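Local structure of initiator protein NS1 (Murine minute virus, 4R94) at residues W114-E119 and C128-G133; S70-W75 and F239-E244. The protein nicks and unwinds DNA to initiate and direct viral replication, this chain being its N-terminal, origin-binding nickase domain. All blocks are in the same frame, centred on the assembly; numbering follows the deposited sequence.

Both contacts belong to the N-terminal nickase domain, with centres about 20 Å apart and nearest atoms about 8 Å apart, so they do not touch. Along the chain the order is 70-75, 114-119, 128-133, 239-244: contact 1 joins two strands of one hairpin in the middle of the sequence, and contact 2 brings together parts far before and after it. Contact 1 lies close to the centre of the chain, in the antiparallel sheet, and holds part of the magnesium site. Contact 2 lies near the surface, where the loop between helices 54-70 and 81-104 meets the start of helix 242-252, away from the annotated sites. One therefore belongs to the catalytic centre, the other to peripheral packing.

Contact 1: W114-E119 and C128-G133; sequences WFVQHE and CHVLIG. With MG (magnesium ion), chain B.
E119 and H129 converge on one magnesium ion, bound by OE1 of E119 at 2.1 Å and by NE2 of H129 at 2.2 Å. Carboxylate and imidazole planes stand 66° apart, so the two groups meet at the ion without stacking; H127 and three waters complete six ligands. The other carboxylate oxygen, OE2 of E119, takes NE2 of Q117 on its anti lone pair at 2.9 Å and forms a salt bridge with K214; with both oxygens engaged, rotation of the group is limited. OE1 of Q117 is hydrogen-bonded to S230 and R245, and its NE2 also meets the carbonyl of F211.

On the face of the sheet opposite H129 and Q117, C128 turns SG anti to its backbone N (chi1 -176°). That places SG over the centre of the H118 ring, 3.6 Å from its centroid and 13° off the normal, a sulfur-aromatic contact. CG1 of V116 reaches the same sulfur at 3.5 Å. D91 and W126 bind the two ring nitrogens of H118 and hold its rotation. Four backbone hydrogen bonds, in the F115-L131 and Q117-H129 pairs, set the antiparallel register.

The sequence H127-C128-H129 fits the HUH motif of rolling-circle nickases, both histidines binding metal. Helix 81-104 covers the face of V116, H118 and V130; helix 203-211, which carries the nuclease tyrosine Y210, packs on F115 and L131; strands 24-31 and 227-232 flank the hairpin.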
# COMPACT_ATOMS: atom_id res chain seq x y z
N TRP A 114 7.37 4.10 7.77
CA TRP A 114 6.68 3.64 6.58
C TRP A 114 5.49 4.51 6.22
O TRP A 114 4.95 5.24 7.04
CB TRP A 114 6.27 2.15 6.70
CG TRP A 114 5.41 1.77 7.89
CD1 TRP A 114 5.83 1.16 9.04
CD2 TRP A 114 4.00 1.98 8.03
NE1 TRP A 114 4.77 0.98 9.89
CE2 TRP A 114 3.63 1.47 9.29
CE3 TRP A 114 3.01 2.54 7.21
CZ2 TRP A 114 2.32 1.52 9.76
CZ3 TRP A 114 1.72 2.59 7.67
CH2 TRP A 114 1.38 2.08 8.94
N PHE A 115 5.10 4.39 4.96
CA PHE A 115 3.99 5.14 4.40
C PHE A 115 3.31 4.24 3.39
O PHE A 115 3.98 3.60 2.59
CB PHE A 115 4.48 6.43 3.72
CG PHE A 115 3.42 7.18 2.96
CD1 PHE A 115 2.56 8.07 3.61
CD2 PHE A 115 3.28 7.01 1.59
CE1 PHE A 115 1.58 8.76 2.92
CE2 PHE A 115 2.29 7.71 0.88
CZ PHE A 115 1.44 8.57 1.55
N VAL A 116 1.98 4.21 3.43
CA VAL A 116 1.19 3.37 2.56
C VAL A 116 0.17 4.23 1.82
O VAL A 116 -0.48 5.07 2.44
CB VAL A 116 0.50 2.27 3.42
CG1 VAL A 116 -0.64 1.59 2.67
CG2 VAL A 116 1.55 1.27 3.92
N GLN A 117 0.04 4.07 0.50
CA GLN A 117 -1.01 4.79 -0.23
C GLN A 117 -1.65 3.95 -1.32
O GLN A 117 -0.99 3.48 -2.27
CB GLN A 117 -0.47 6.09 -0.86
CG GLN A 117 -1.54 6.83 -1.66
CD GLN A 117 -1.26 8.33 -1.70
OE1 GLN A 117 -1.20 8.98 -0.66
NE2 GLN A 117 -1.11 8.88 -2.90
N HIS A 118 -2.96 3.75 -1.18
CA HIS A 118 -3.74 3.02 -2.17
C HIS A 118 -4.18 3.94 -3.28
O HIS A 118 -4.71 5.02 -3.00
CB HIS A 118 -4.98 2.39 -1.55
CG HIS A 118 -4.68 1.39 -0.48
ND1 HIS A 118 -4.66 0.04 -0.71
CD2 HIS A 118 -4.36 1.57 0.83
CE1 HIS A 118 -4.37 -0.59 0.42
NE2 HIS A 118 -4.17 0.32 1.36
N GLU A 119 -4.00 3.49 -4.51
CA GLU A 119 -4.30 4.28 -5.70
C GLU A 119 -5.01 3.46 -6.78
O GLU A 119 -5.13 2.23 -6.70
CB GLU A 119 -3.02 4.88 -6.29
CG GLU A 119 -2.26 5.79 -5.33
CD GLU A 119 -1.06 6.47 -5.97
OE1 GLU A 119 -0.55 5.99 -7.01
OE2 GLU A 119 -0.60 7.46 -5.38
N CYS A 128 -1.05 -0.52 -4.39
CA CYS A 128 -0.73 0.10 -3.12
C CYS A 128 0.77 0.38 -3.03
O CYS A 128 1.59 -0.54 -3.06
CB CYS A 128 -1.21 -0.80 -1.97
SG CYS A 128 -0.96 -0.06 -0.36
N HIS A 129 1.11 1.66 -2.98
CA HIS A 129 2.49 2.07 -2.76
C HIS A 129 2.88 1.91 -1.30
O HIS A 129 2.13 2.27 -0.40
CB HIS A 129 2.67 3.52 -3.16
CG HIS A 129 2.51 3.76 -4.62
ND1 HIS A 129 3.57 3.72 -5.49
CD2 HIS A 129 1.41 4.03 -5.36
CE1 HIS A 129 3.14 3.98 -6.71
NE2 HIS A 129 1.83 4.16 -6.66
N VAL A 130 4.07 1.37 -1.09
CA VAL A 130 4.67 1.32 0.23
C VAL A 130 6.08 1.89 0.22
O VAL A 130 6.94 1.42 -0.54
CB VAL A 130 4.72 -0.11 0.79
CG1 VAL A 130 5.37 -0.11 2.19
CG2 VAL A 130 3.34 -0.72 0.80
N LEU A 131 6.32 2.87 1.07
CA LEU A 131 7.68 3.32 1.34
C LEU A 131 8.06 2.78 2.71
O LEU A 131 7.29 2.92 3.65
CB LEU A 131 7.78 4.85 1.33
CG LEU A 131 7.33 5.56 0.06
CD1 LEU A 131 7.57 7.08 0.21
CD2 LEU A 131 8.02 4.99 -1.18
N ILE A 132 9.23 2.16 2.83
CA ILE A 132 9.61 1.63 4.14
C ILE A 132 11.13 1.58 4.30
O ILE A 132 11.86 1.17 3.38
CB ILE A 132 9.01 0.21 4.38
CG1 ILE A 132 9.34 -0.31 5.78
CG2 ILE A 132 9.48 -0.77 3.30
CD1 ILE A 132 8.49 -1.49 6.19
N GLY A 133 11.60 2.00 5.47
CA GLY A 133 13.02 1.99 5.76
C GLY A 133 13.30 2.32 7.21
O GLY A 133 12.38 2.44 8.04
MG MG B . 0.53 4.81 -8.33
O HOH W 1 1.70 3.81 -9.77
O HOH W 2 -0.91 5.55 -9.73
O HOH W 3 1.79 6.38 -8.68

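Contact 2: S70-W75 and F239-E244; sequences SEDMEW and FLKEGE
The D72 carboxylate receives the aliphatic chain of K241 over one face: CD of K241 stands above CG of D72, 4.1 Å away, and the two side chains cross at about a right angle. At the carboxylate's ends the contacts are polar. OD1 of D72 accepts the backbone N of E74 on its anti side at 3.3 Å, 21° out of the carboxylate plane, closing an Asx turn. OD2 of D72 takes a hydrogen bond from water 5.

No direct hydrogen bond joins the segments, and D72 and K241 form no salt bridge: OD1 of D72 and NZ of K241 are 6.1 Å apart. The lysine is bent at its last torsion (chi4 49°), and NZ makes a weak hydrogen bond to the carbonyl of Q69. Its methylenes run alongside the loop backbone, CG lying 3.6 Å from O of S70 and CE 3.4 Å from O of E71. Next to them, CB of S70 rests 3.5 Å from O of L240, while OG of S70 turns back to the carbonyls of T66 and W67.

K241 is the N-cap of helix 242-252. Its backbone N donates to OE1 of E244 at 2.9 Å with a nearly straight angle of 173°, the half of a capping box supplied by the third helical residue; lysine offers no side-chain acceptor for the return bond, so the box stays incomplete. The next two amides, of E242 and G243, donate to waters 4 and 5, which donate in turn to O of S70 and OD2 of D72 respectively. What results is a helix N-terminus capped partly by its own glutamate and partly, through water, by the loop that follows helix 54-70.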
# COMPACT_ATOMS: atom_id res chain seq x y z
N SER A 70 -10.98 10.70 7.32
CA SER A 70 -10.41 11.50 6.23
C SER A 70 -11.47 11.86 5.19
O SER A 70 -11.20 12.55 4.20
CB SER A 70 -9.25 10.76 5.56
OG SER A 70 -9.69 9.59 4.93
N GLU A 71 -12.68 11.37 5.42
CA GLU A 71 -13.80 11.66 4.53
C GLU A 71 -14.21 13.11 4.67
O GLU A 71 -14.44 13.61 5.77
CB GLU A 71 -14.98 10.74 4.84
CG GLU A 71 -16.13 10.90 3.88
CD GLU A 71 -17.10 9.74 3.95
OE1 GLU A 71 -17.64 9.49 5.05
OE2 GLU A 71 -17.29 9.07 2.92
N ASP A 72 -14.30 13.79 3.53
CA ASP A 72 -14.81 15.15 3.49
C ASP A 72 -16.30 15.10 3.20
O ASP A 72 -16.72 14.71 2.11
CB ASP A 72 -14.07 15.98 2.44
CG ASP A 72 -14.16 17.47 2.71
OD1 ASP A 72 -15.20 17.92 3.23
OD2 ASP A 72 -13.19 18.19 2.40
N MET A 73 -17.10 15.50 4.18
CA MET A 73 -18.55 15.35 4.09
C MET A 73 -19.24 16.59 3.52
O MET A 73 -20.45 16.56 3.27
CB MET A 73 -19.13 15.04 5.47
CG MET A 73 -18.93 13.60 5.91
SD MET A 73 -19.36 13.33 7.63
CE MET A 73 -19.20 11.55 7.72
N GLU A 74 -18.48 17.66 3.31
CA GLU A 74 -19.01 18.85 2.65
C GLU A 74 -19.64 18.45 1.32
O GLU A 74 -20.77 18.84 1.01
CB GLU A 74 -17.92 19.90 2.43
CG GLU A 74 -17.41 20.55 3.71
CD GLU A 74 -16.47 21.71 3.44
OE1 GLU A 74 -16.27 22.05 2.26
OE2 GLU A 74 -15.94 22.28 4.42
N TRP A 75 -18.91 17.66 0.55
CA TRP A 75 -19.42 17.09 -0.69
C TRP A 75 -19.84 15.65 -0.44
O TRP A 75 -19.73 15.14 0.67
CB TRP A 75 -18.36 17.17 -1.79
CG TRP A 75 -17.89 18.57 -2.07
CD1 TRP A 75 -18.48 19.49 -2.87
CD2 TRP A 75 -16.71 19.20 -1.53
NE1 TRP A 75 -17.76 20.66 -2.87
CE2 TRP A 75 -16.67 20.50 -2.05
CE3 TRP A 75 -15.70 18.78 -0.65
CZ2 TRP A 75 -15.65 21.40 -1.74
CZ3 TRP A 75 -14.69 19.68 -0.34
CH2 TRP A 75 -14.67 20.97 -0.88
N PHE A 239 -5.51 10.70 8.76
CA PHE A 239 -6.84 11.29 8.89
C PHE A 239 -7.00 12.57 8.08
O PHE A 239 -8.05 13.20 8.13
CB PHE A 239 -7.16 11.57 10.36
CG PHE A 239 -7.22 10.34 11.24
CD1 PHE A 239 -7.28 9.06 10.70
CD2 PHE A 239 -7.22 10.48 12.62
CE1 PHE A 239 -7.34 7.94 11.54
CE2 PHE A 239 -7.28 9.37 13.46
CZ PHE A 239 -7.34 8.10 12.91
N LEU A 240 -5.97 12.95 7.32
CA LEU A 240 -6.05 14.20 6.56
C LEU A 240 -6.99 14.13 5.36
O LEU A 240 -6.93 13.19 4.56
CB LEU A 240 -4.65 14.61 6.08
CG LEU A 240 -3.58 14.82 7.15
CD1 LEU A 240 -2.28 15.32 6.50
CD2 LEU A 240 -4.07 15.79 8.21
N LYS A 241 -7.84 15.15 5.22
CA LYS A 241 -8.69 15.31 4.05
C LYS A 241 -7.83 15.81 2.89
O LYS A 241 -6.72 16.29 3.12
CB LYS A 241 -9.83 16.28 4.36
CG LYS A 241 -10.70 15.84 5.54
CD LYS A 241 -11.67 16.93 5.98
CE LYS A 241 -12.74 16.35 6.90
NZ LYS A 241 -12.15 15.51 7.98
N GLU A 242 -8.33 15.71 1.65
CA GLU A 242 -7.50 16.08 0.49
C GLU A 242 -6.98 17.51 0.60
O GLU A 242 -5.82 17.77 0.32
CB GLU A 242 -8.24 15.93 -0.85
CG GLU A 242 -7.26 16.12 -2.03
CD GLU A 242 -7.86 16.21 -3.43
OE1 GLU A 242 -8.92 15.61 -3.70
OE2 GLU A 242 -7.24 16.90 -4.28
N GLY A 243 -7.85 18.43 1.02
CA GLY A 243 -7.45 19.82 1.16
C GLY A 243 -6.32 19.99 2.15
O GLY A 243 -5.42 20.79 1.94
N GLU A 244 -6.36 19.22 3.23
CA GLU A 244 -5.34 19.30 4.27
C GLU A 244 -4.01 18.73 3.78
O GLU A 244 -2.94 19.18 4.18
CB GLU A 244 -5.81 18.57 5.53
CG GLU A 244 -7.05 19.23 6.17
CD GLU A 244 -7.61 18.45 7.35
OE1 GLU A 244 -7.80 17.22 7.24
OE2 GLU A 244 -7.88 19.08 8.40
O HOH W 4 -10.81 13.96 1.71
O HOH W 5 -10.70 18.37 1.22